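Local structure of prolyl oligopeptidase (Novosphingobium capsulatum, 1YR2) at residues 90-95 against 709-714. The protein probably hydrolyses oligopeptides on the carboxyl side of proline, and far less readily of alanine, as a serine peptidase of the prolyl oligopeptidase family. Residues are numbered along the deposited sequence; the frame is centred on the assembly and turned at random.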
loop_
_atom_site.group_PDB
_atom_site.type_symbol
_atom_site.label_atom_id
_atom_site.label_comp_id
_atom_site.label_asym_id
_atom_site.label_seq_id
_atom_site.Cartn_x
_atom_site.Cartn_y
_atom_site.Cartn_z
ATOM N N LYS A 90 -9.359 -25.210 -17.087
ATOM C CA LYS A 90 -9.444 -26.460 -16.310
ATOM C C LYS A 90 -8.477 -27.506 -16.859
ATOM O O LYS A 90 -8.121 -28.445 -16.153
ATOM C CB LYS A 90 -10.893 -27.034 -16.334
ATOM C CG LYS A 90 -11.386 -27.635 -14.975
ATOM C CD LYS A 90 -12.961 -27.820 -14.896
ATOM C CE LYS A 90 -13.691 -26.453 -14.672
ATOM N NZ LYS A 90 -15.090 -26.341 -15.297
ATOM N N GLN A 91 -8.067 -27.339 -18.111
ATOM C CA GLN A 91 -7.130 -28.227 -18.802
ATOM C C GLN A 91 -5.639 -27.930 -18.494
ATOM O O GLN A 91 -4.767 -28.721 -18.821
ATOM C CB GLN A 91 -7.338 -28.067 -20.306
ATOM C CG GLN A 91 -7.696 -29.267 -21.111
ATOM C CD GLN A 91 -8.360 -28.884 -22.440
ATOM O OE1 GLN A 91 -7.816 -29.146 -23.519
ATOM N NE2 GLN A 91 -9.520 -28.230 -22.358
ATOM N N LEU A 92 -5.316 -26.780 -17.932
ATOM C CA LEU A 92 -3.900 -26.442 -17.743
ATOM C C LEU A 92 -3.301 -27.235 -16.583
ATOM O O LEU A 92 -3.762 -27.108 -15.452
ATOM C CB LEU A 92 -3.731 -24.957 -17.484
ATOM C CG LEU A 92 -4.176 -24.100 -18.662
ATOM C CD1 LEU A 92 -4.195 -22.655 -18.227
ATOM C CD2 LEU A 92 -3.246 -24.325 -19.848
ATOM N N PRO A 93 -2.271 -28.047 -16.845
ATOM C CA PRO A 93 -1.729 -28.888 -15.789
ATOM C C PRO A 93 -0.888 -28.110 -14.751
ATOM O O PRO A 93 -0.636 -28.696 -13.716
ATOM C CB PRO A 93 -0.915 -29.925 -16.563
ATOM C CG PRO A 93 -0.432 -29.194 -17.746
ATOM C CD PRO A 93 -1.545 -28.237 -18.113
ATOM N N GLU A 94 -0.516 -26.843 -14.990
ATOM C CA GLU A 94 0.266 -26.085 -14.003
ATOM C C GLU A 94 -0.629 -25.586 -12.838
ATOM O O GLU A 94 -0.121 -25.254 -11.775
ATOM C CB GLU A 94 0.988 -24.882 -14.655
ATOM C CG GLU A 94 1.925 -25.171 -15.830
ATOM C CD GLU A 94 1.229 -25.353 -17.180
ATOM O OE1 GLU A 94 -0.023 -25.230 -17.272
ATOM O OE2 GLU A 94 1.941 -25.693 -18.155
ATOM N N ARG A 95 -1.952 -25.590 -13.023
ATOM C CA ARG A 95 -2.859 -24.890 -12.131
ATOM C C ARG A 95 -2.868 -25.418 -10.706
ATOM O O ARG A 95 -2.849 -24.637 -9.742
ATOM C CB ARG A 95 -4.285 -24.906 -12.650
ATOM C CG ARG A 95 -5.133 -23.940 -11.901
ATOM C CD ARG A 95 -6.566 -23.973 -12.227
ATOM N NE ARG A 95 -7.313 -22.980 -11.438
ATOM C CZ ARG A 95 -7.814 -23.185 -10.222
ATOM N NH1 ARG A 95 -7.592 -24.324 -9.592
ATOM N NH2 ARG A 95 -8.500 -22.216 -9.622
ATOM N N VAL A 709 -4.895 -17.373 -13.794
ATOM C CA VAL A 709 -4.058 -16.436 -14.538
ATOM C C VAL A 709 -2.642 -16.954 -14.551
ATOM O O VAL A 709 -2.009 -16.992 -15.589
ATOM C CB VAL A 709 -4.152 -15.023 -13.917
ATOM C CG1 VAL A 709 -3.112 -14.054 -14.477
ATOM C CG2 VAL A 709 -5.541 -14.440 -14.106
ATOM N N GLN A 710 -2.094 -17.305 -13.400
ATOM C CA GLN A 710 -0.716 -17.735 -13.397
ATOM C C GLN A 710 -0.482 -19.056 -14.137
ATOM O O GLN A 710 0.565 -19.265 -14.729
ATOM C CB GLN A 710 -0.145 -17.733 -11.988
ATOM C CG GLN A 710 0.081 -16.319 -11.476
ATOM C CD GLN A 710 0.809 -16.258 -10.143
ATOM O OE1 GLN A 710 1.329 -17.294 -9.648
ATOM N NE2 GLN A 710 0.903 -15.059 -9.578
ATOM N N ALA A 711 -1.424 -19.969 -14.080
ATOM C CA ALA A 711 -1.312 -21.203 -14.868
ATOM C C ALA A 711 -1.264 -20.867 -16.366
ATOM O O ALA A 711 -0.474 -21.461 -17.108
ATOM C CB ALA A 711 -2.503 -22.100 -14.585
ATOM N N PHE A 712 -2.117 -19.941 -16.803
ATOM C CA PHE A 712 -2.136 -19.483 -18.215
ATOM C C PHE A 712 -0.786 -18.860 -18.571
ATOM O O PHE A 712 -0.120 -19.247 -19.534
ATOM C CB PHE A 712 -3.289 -18.507 -18.399
ATOM C CG PHE A 712 -3.520 -18.050 -19.804
ATOM C CD1 PHE A 712 -2.929 -16.891 -20.267
ATOM C CD2 PHE A 712 -4.421 -18.696 -20.606
ATOM C CE1 PHE A 712 -3.213 -16.452 -21.563
ATOM C CE2 PHE A 712 -4.719 -18.256 -21.907
ATOM C CZ PHE A 712 -4.120 -17.155 -22.375
ATOM N N LEU A 713 -0.354 -17.892 -17.795
ATOM C CA LEU A 713 0.953 -17.258 -18.049
ATOM C C LEU A 713 2.120 -18.265 -17.989
ATOM O O LEU A 713 3.061 -18.182 -18.793
ATOM C CB LEU A 713 1.212 -16.106 -17.064
ATOM C CG LEU A 713 0.150 -14.999 -17.043
ATOM C CD1 LEU A 713 0.544 -13.878 -16.046
ATOM C CD2 LEU A 713 -0.070 -14.411 -18.449
ATOM N N ALA A 714 2.102 -19.172 -17.018
ATOM C CA ALA A 714 3.137 -20.220 -16.933
ATOM C C ALA A 714 3.174 -21.122 -18.151
ATOM O O ALA A 714 4.223 -21.468 -18.634
ATOM C CB ALA A 714 2.908 -21.106 -15.706
#
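The CB of Ala711, on helix 699-717, packs against the type I turn from Leu92 to Arg95. It points into the turn and lies 3.7 Å from Arg95 CA and 3.8 Å from Arg95 CB; the CA atoms of Arg95 and Ala711 are 4.8 Å apart, an approach that a methyl side chain permits. Leu92, with CG anti to its carbonyl carbon (chi1 -63°), lays CD1 against the helix backbone, 3.7 Å from Phe712 N, and alongside Ala711 CB at 4.1 Å. The Phe712 ring turns away, toward strand 649-654 of the hydrolase sheet. Glu94 lies nearer the C-terminal end of 709-714: CG is 4.2 Å from Ala714 CB, and the bend at chi2 (81°) folds the carboxylate back, bringing OE1 to 3.8 Å from Ala711 O. OE2 is hydrogen-bonded to ND1 of His715, whereas buried OE1 has no partner. Arg95 extends from CG to NE, and its guanidinium forms salt bridges with Asp708 and Glu99. Apolar contact thus packs the loop between helices 72-89 and 95-105 onto helix 699-717 within the α/β-hydrolase domain; burial of OE1 beside a carbonyl may raise the pKa of Glu94 somewhat, which the His715 bond would oppose.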